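Local coordinates for protein probable glutaredoxin ssr2061 (Synechocystis sp., PDB 4MJE) that probably reduces low-molecular-weight and protein disulfides as a glutathione-disulfide oxidoreductase that draws on NADPH, glutathione and glutathione reductase, at residues A[18-23]-A[69-74]; A[32-37]-A[83-88]. The protein carries 1 engineered substitution. All coordinates share one frame; numbering follows the deposited sequence.

Contact 1 of 2, residues A[18-23]-A[69-74]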
loop_
_atom_site.group_PDB
_atom_site.type_symbol
_atom_site.label_atom_id
_atom_site.label_comp_id
_atom_site.label_asym_id
_atom_site.label_seq_id
_atom_site.Cartn_x
_atom_site.Cartn_y
_atom_site.Cartn_z
ATOM N N ILE A 18 1.543 4.408 2.153
ATOM C CA ILE A 18 1.220 3.143 1.516
ATOM C C ILE A 18 0.754 2.162 2.577
ATOM O O ILE A 18 1.459 1.913 3.551
ATOM C CB ILE A 18 2.429 2.574 0.756
ATOM C CG1 ILE A 18 2.910 3.589 -0.294
ATOM C CG2 ILE A 18 2.071 1.254 0.095
ATOM C CD1 ILE A 18 4.251 3.277 -0.917
ATOM N N GLU A 19 -0.457 1.630 2.402
ATOM C CA GLU A 19 -1.092 0.753 3.380
ATOM C C GLU A 19 -1.567 -0.521 2.713
ATOM O O GLU A 19 -2.146 -0.477 1.619
ATOM C CB GLU A 19 -2.314 1.414 4.014
ATOM C CG GLU A 19 -2.040 2.741 4.685
ATOM C CD GLU A 19 -3.318 3.508 4.931
ATOM O OE1 GLU A 19 -3.860 3.441 6.056
ATOM O OE2 GLU A 19 -3.800 4.176 3.998
ATOM N N ILE A 20 -1.336 -1.641 3.380
ATOM C CA ILE A 20 -1.890 -2.904 2.909
ATOM C C ILE A 20 -2.446 -3.705 4.074
ATOM O O ILE A 20 -1.756 -3.907 5.077
ATOM C CB ILE A 20 -0.840 -3.739 2.121
ATOM C CG1 ILE A 20 -1.489 -5.017 1.582
ATOM C CG2 ILE A 20 0.417 -4.046 2.950
ATOM C CD1 ILE A 20 -0.645 -5.788 0.619
ATOM N N TYR A 21 -3.718 -4.097 3.950
ATOM C CA TYR A 21 -4.382 -4.967 4.906
ATOM C C TYR A 21 -4.218 -6.424 4.466
ATOM O O TYR A 21 -4.433 -6.762 3.296
ATOM C CB TYR A 21 -5.883 -4.679 5.015
ATOM C CG TYR A 21 -6.319 -3.297 5.443
ATOM C CD1 TYR A 21 -6.905 -3.081 6.684
ATOM C CD2 TYR A 21 -6.248 -2.218 4.564
ATOM C CE1 TYR A 21 -7.366 -1.820 7.047
ATOM C CE2 TYR A 21 -6.705 -0.966 4.926
ATOM C CZ TYR A 21 -7.256 -0.784 6.149
ATOM O OH TYR A 21 -7.738 0.460 6.482
ATOM N N THR A 22 -3.837 -7.285 5.407
ATOM C CA THR A 22 -3.497 -8.659 5.063
ATOM C C THR A 22 -3.950 -9.657 6.124
ATOM O O THR A 22 -4.210 -9.303 7.274
ATOM C CB THR A 22 -1.973 -8.846 4.984
ATOM O OG1 THR A 22 -1.434 -8.626 6.282
ATOM C CG2 THR A 22 -1.311 -7.912 4.008
ATOM N N TRP A 23 -4.007 -10.926 5.707
ATOM C CA TRP A 23 -3.725 -12.033 6.602
ATOM C C TRP A 23 -2.323 -12.524 6.235
ATOM O O TRP A 23 -1.984 -12.628 5.060
ATOM C CB TRP A 23 -4.773 -13.154 6.471
ATOM C CG TRP A 23 -5.960 -12.965 7.349
ATOM C CD1 TRP A 23 -6.362 -11.801 7.940
ATOM C CD2 TRP A 23 -6.907 -13.974 7.747
ATOM N NE1 TRP A 23 -7.497 -12.022 8.685
ATOM C CE2 TRP A 23 -7.847 -13.348 8.584
ATOM C CE3 TRP A 23 -7.050 -15.343 7.470
ATOM C CZ2 TRP A 23 -8.912 -14.041 9.157
ATOM C CZ3 TRP A 23 -8.116 -16.019 8.028
ATOM C CH2 TRP A 23 -9.030 -15.371 8.858
ATOM N N PRO A 69 -5.735 -9.104 -0.253
ATOM C CA PRO A 69 -5.437 -7.898 0.515
ATOM C C PRO A 69 -6.259 -6.709 0.029
ATOM O O PRO A 69 -6.915 -6.775 -1.007
ATOM C CB PRO A 69 -3.955 -7.656 0.193
ATOM C CG PRO A 69 -3.829 -8.145 -1.188
ATOM C CD PRO A 69 -4.696 -9.377 -1.258
ATOM N N GLN A 70 -6.179 -5.596 0.758
ATOM C CA GLN A 70 -6.659 -4.299 0.247
ATOM C C GLN A 70 -5.529 -3.286 0.409
ATOM O O GLN A 70 -4.914 -3.197 1.477
ATOM C CB GLN A 70 -7.926 -3.812 0.970
ATOM C CG GLN A 70 -9.121 -4.759 0.845
ATOM C CD GLN A 70 -9.627 -4.875 -0.564
ATOM O OE1 GLN A 70 -9.360 -4.009 -1.403
ATOM N NE2 GLN A 70 -10.350 -5.952 -0.849
ATOM N N ILE A 71 -5.264 -2.550 -0.656
ATOM C CA ILE A 71 -4.141 -1.639 -0.738
ATOM C C ILE A 71 -4.621 -0.226 -0.982
ATOM O O ILE A 71 -5.498 -0.006 -1.791
ATOM C CB ILE A 71 -3.203 -2.074 -1.890
ATOM C CG1 ILE A 71 -2.643 -3.468 -1.602
ATOM C CG2 ILE A 71 -2.067 -1.082 -2.102
ATOM C CD1 ILE A 71 -2.329 -4.258 -2.837
ATOM N N PHE A 72 -4.009 0.709 -0.246
ATOM C CA PHE A 72 -4.254 2.147 -0.360
ATOM C C PHE A 72 -2.926 2.865 -0.573
ATOM O O PHE A 72 -1.942 2.553 0.079
ATOM C CB PHE A 72 -4.951 2.693 0.907
ATOM C CG PHE A 72 -6.345 2.147 1.110
ATOM C CD1 PHE A 72 -6.527 0.853 1.577
ATOM C CD2 PHE A 72 -7.470 2.907 0.806
ATOM C CE1 PHE A 72 -7.812 0.335 1.746
ATOM C CE2 PHE A 72 -8.746 2.373 1.001
ATOM C CZ PHE A 72 -8.893 1.091 1.446
ATOM N N ILE A 73 -2.938 3.854 -1.451
ATOM C CA ILE A 73 -1.783 4.721 -1.661
ATOM C C ILE A 73 -2.275 6.158 -1.612
ATOM O O ILE A 73 -3.183 6.522 -2.357
ATOM C CB ILE A 73 -1.087 4.445 -3.014
ATOM C CG1 ILE A 73 -0.547 3.017 -3.064
ATOM C CG2 ILE A 73 0.070 5.432 -3.248
ATOM C CD1 ILE A 73 -0.046 2.622 -4.437
ATOM N N ASP A 74 -1.680 6.961 -0.738
ATOM C CA ASP A 74 -2.110 8.335 -0.482
ATOM C C ASP A 74 -3.613 8.442 -0.320
ATOM O O ASP A 74 -4.271 9.322 -0.856
ATOM C CB ASP A 74 -1.593 9.269 -1.564
ATOM C CG ASP A 74 -0.115 9.519 -1.427
ATOM O OD1 ASP A 74 0.412 9.295 -0.303
ATOM O OD2 ASP A 74 0.516 9.924 -2.427
#
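Strands 18-22 and 70-73 run antiparallel as the two central strands of the mixed four-stranded sheet of this thioredoxin fold. I18 opens the pairing opposite I73 in a non-hydrogen-bonded pair, and both isoleucines reach L97 of helix 93-97. E19 faces F72 in a hydrogen-bonded pair: E19 N gives to F72 O and F72 N to E19 O, each 2.9 Å long and nearly straight at 170°. The carboxylate of E19 comes obliquely against F72, OE2 standing 3.6 Å from F72 CB, while its charge is met by a salt bridge to R61 and its OE1 by Y46. I20, with CG1 anti to the backbone N, lies alongside I71 and P69 on the side facing helix 27-39. I20 CG1 sits 3.7 Å from I71 CG1, and I20 CD1 is 3.8 Å from P69 CB. An alanine here would remove CG1, CG2 and CD1 and would probably loosen the packing against I71 and P69 and beneath the helix. Y21 returns to the other side, paired with Q70: Y21 N gives to Q70 O at 2.9 Å, whereas Q70 N reaches Y21 O over a longer, more bent 3.3 Å (150°). The Y21 ring, its OH bonded to R61, has Q70 O at its edge and crosses F72 obliquely, with CE2 3.6 Å from F72 CE1 and the planes 65° apart. P69 follows a cis peptide bond, as does the cis-proline of thioredoxin folds, and touches C29. Chemically the ladder is two-sided: aliphatic branches fill the side facing helices 27-39 and 93-97, while the other gathers aromatic rings and a carboxylate around R61, whose positive charge probably helps keep E19 ionised although it is buried.

Contact 2 of 2, residues A[32-37]-A[83-88]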
loop_
_atom_site.group_PDB
_atom_site.type_symbol
_atom_site.label_atom_id
_atom_site.label_comp_id
_atom_site.label_asym_id
_atom_site.label_seq_id
_atom_site.Cartn_x
_atom_site.Cartn_y
_atom_site.Cartn_z
ATOM N N ALA A 32 1.244 -9.839 -2.902
ATOM C CA ALA A 32 1.187 -8.379 -2.928
ATOM C C ALA A 32 2.326 -7.814 -2.075
ATOM O O ALA A 32 2.998 -6.856 -2.449
ATOM C CB ALA A 32 -0.161 -7.912 -2.419
ATOM N N LEU A 33 2.559 -8.412 -0.911
ATOM C CA LEU A 33 3.665 -8.000 -0.052
ATOM C C LEU A 33 4.999 -8.148 -0.762
ATOM O O LEU A 33 5.859 -7.276 -0.642
ATOM C CB LEU A 33 3.678 -8.815 1.230
ATOM C CG LEU A 33 2.590 -8.470 2.253
ATOM C CD1 LEU A 33 2.523 -9.574 3.319
ATOM C CD2 LEU A 33 2.791 -7.118 2.892
ATOM N N ALA A 34 5.166 -9.225 -1.519
ATOM C CA ALA A 34 6.400 -9.426 -2.250
ATOM C C ALA A 34 6.649 -8.299 -3.229
ATOM O O ALA A 34 7.769 -7.820 -3.340
ATOM C CB ALA A 34 6.377 -10.739 -2.973
ATOM N N LEU A 35 5.616 -7.866 -3.936
ATOM C CA LEU A 35 5.770 -6.800 -4.908
ATOM C C LEU A 35 6.176 -5.478 -4.233
ATOM O O LEU A 35 7.087 -4.777 -4.695
ATOM C CB LEU A 35 4.484 -6.615 -5.706
ATOM C CG LEU A 35 4.557 -5.577 -6.834
ATOM C CD1 LEU A 35 5.694 -5.844 -7.832
ATOM C CD2 LEU A 35 3.245 -5.532 -7.556
ATOM N N LEU A 36 5.515 -5.132 -3.132
ATOM C CA LEU A 36 5.830 -3.908 -2.410
ATOM C C LEU A 36 7.251 -3.935 -1.870
ATOM O O LEU A 36 7.963 -2.937 -1.929
ATOM C CB LEU A 36 4.812 -3.665 -1.291
ATOM C CG LEU A 36 3.385 -3.364 -1.763
ATOM C CD1 LEU A 36 2.414 -3.358 -0.592
ATOM C CD2 LEU A 36 3.334 -2.032 -2.497
ATOM N N LYS A 37 7.659 -5.083 -1.338
ATOM C CA LYS A 37 9.004 -5.243 -0.827
ATOM C C LYS A 37 10.019 -5.116 -1.961
ATOM O O LYS A 37 11.042 -4.471 -1.800
ATOM C CB LYS A 37 9.146 -6.562 -0.063
ATOM C CG LYS A 37 8.374 -6.555 1.236
ATOM C CD LYS A 37 8.468 -7.880 1.915
ATOM C CE LYS A 37 7.818 -7.835 3.283
ATOM N NZ LYS A 37 7.918 -9.180 3.938
ATOM N N ASP A 83 -4.985 -6.124 -8.711
ATOM C CA ASP A 83 -4.980 -4.738 -9.137
ATOM C C ASP A 83 -3.593 -4.143 -9.117
ATOM O O ASP A 83 -3.222 -3.445 -10.046
ATOM C CB ASP A 83 -5.936 -3.905 -8.287
ATOM C CG ASP A 83 -7.375 -4.336 -8.457
ATOM O OD1 ASP A 83 -7.804 -4.566 -9.612
ATOM O OD2 ASP A 83 -8.071 -4.515 -7.441
ATOM N N ILE A 84 -2.828 -4.421 -8.076
ATOM C CA ILE A 84 -1.510 -3.835 -8.006
ATOM C C ILE A 84 -0.574 -4.428 -9.066
ATOM O O ILE A 84 0.190 -3.702 -9.714
ATOM C CB ILE A 84 -0.934 -3.919 -6.581
ATOM C CG1 ILE A 84 0.292 -3.017 -6.480
ATOM C CG2 ILE A 84 -0.600 -5.352 -6.176
ATOM C CD1 ILE A 84 0.751 -2.759 -5.052
ATOM N N TYR A 85 -0.671 -5.737 -9.272
ATOM C CA TYR A 85 0.127 -6.385 -10.297
ATOM C C TYR A 85 -0.275 -5.902 -11.690
ATOM O O TYR A 85 0.586 -5.739 -12.564
ATOM C CB TYR A 85 0.047 -7.912 -10.203
ATOM C CG TYR A 85 1.058 -8.498 -9.251
ATOM C CD1 TYR A 85 2.276 -8.952 -9.705
ATOM C CD2 TYR A 85 0.792 -8.579 -7.903
ATOM C CE1 TYR A 85 3.209 -9.474 -8.846
ATOM C CE2 TYR A 85 1.715 -9.105 -7.022
ATOM C CZ TYR A 85 2.929 -9.564 -7.498
ATOM O OH TYR A 85 3.869 -10.100 -6.654
ATOM N N ALA A 86 -1.569 -5.664 -11.917
ATOM C CA ALA A 86 -2.027 -5.142 -13.204
ATOM C C ALA A 86 -1.447 -3.747 -13.440
ATOM O O ALA A 86 -0.944 -3.444 -14.520
ATOM C CB ALA A 86 -3.570 -5.132 -13.284
ATOM N N LEU A 87 -1.492 -2.892 -12.430
ATOM C CA LEU A 87 -0.901 -1.566 -12.555
ATOM C C LEU A 87 0.580 -1.659 -12.889
ATOM O O LEU A 87 1.074 -0.918 -13.730
ATOM C CB LEU A 87 -1.082 -0.755 -11.267
ATOM C CG LEU A 87 -2.468 -0.192 -10.990
ATOM C CD1 LEU A 87 -2.577 0.267 -9.554
ATOM C CD2 LEU A 87 -2.792 0.969 -11.931
ATOM N N ASP A 88 1.303 -2.545 -12.222
ATOM C CA ASP A 88 2.727 -2.658 -12.501
ATOM C C ASP A 88 2.973 -3.142 -13.943
ATOM O O ASP A 88 3.850 -2.637 -14.639
ATOM C CB ASP A 88 3.429 -3.568 -11.504
ATOM C CG ASP A 88 4.938 -3.341 -11.466
ATOM O OD1 ASP A 88 5.676 -4.339 -11.300
ATOM O OD2 ASP A 88 5.380 -2.167 -11.572
#
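L35 is the central residue of this helix pair, its side chain directed from helix 27-39 at helix 81-89. Its CG is anti to the backbone N (chi1 -176°), which carries the branch out to Y85. L35 CD2 sits above the middle of the Y85 ring, 3.8 Å from its centroid and only 6° off the normal, a CH-pi contact of clean geometry. L35 CB meets the far end of the same ring, 3.7 Å from Y85 OH, and that hydroxyl is hydrogen-bonded to the carbonyl O of R31, which fixes the outer end of the tyrosine beside the first helix. A32 CA lies at the ring edge, 4.2 Å from Y85 CE2. Both helices pack on the same side of the central sheet, as is usual in the glutaredoxin form of the thioredoxin fold, and the axes of segments 32-37 and 83-88 come within 10.4 Å and cross at 40°. I84 takes the sheet-facing part of the interface: its CG1 lies 4.0 Å from L35 CD2, and the I84 and L36 side chains cross obliquely, I84 CD1 3.7 Å from L36 CD2. The other methyl of L35, CD1, rests 3.8 Å from D88 OD1, while D88 OD2 makes a salt bridge to K39.

How the contacts relate
Contact 1 joins the two middle strands of the sheet, and contact 2 joins two helices lying on one of its sides; their centres are about 11 Å apart. In the chain the segments alternate, 18-23, 32-37, 69-74, 83-88, helix 27-39 being the next element after strand 18-22. The two layers touch: I20 CD1 lies 3.7 Å from A32 CB, and I71 CD1 packs against I84 CG2 at 3.9 Å. I20 and P69 thus back onto helix 27-39 and I71 onto helix 81-89, giving a continuous hydrophobic core. The P69 end of contact 1 borders the probable redox-active cysteines, C26 and C29, so the same scaffold flanks the likely active site.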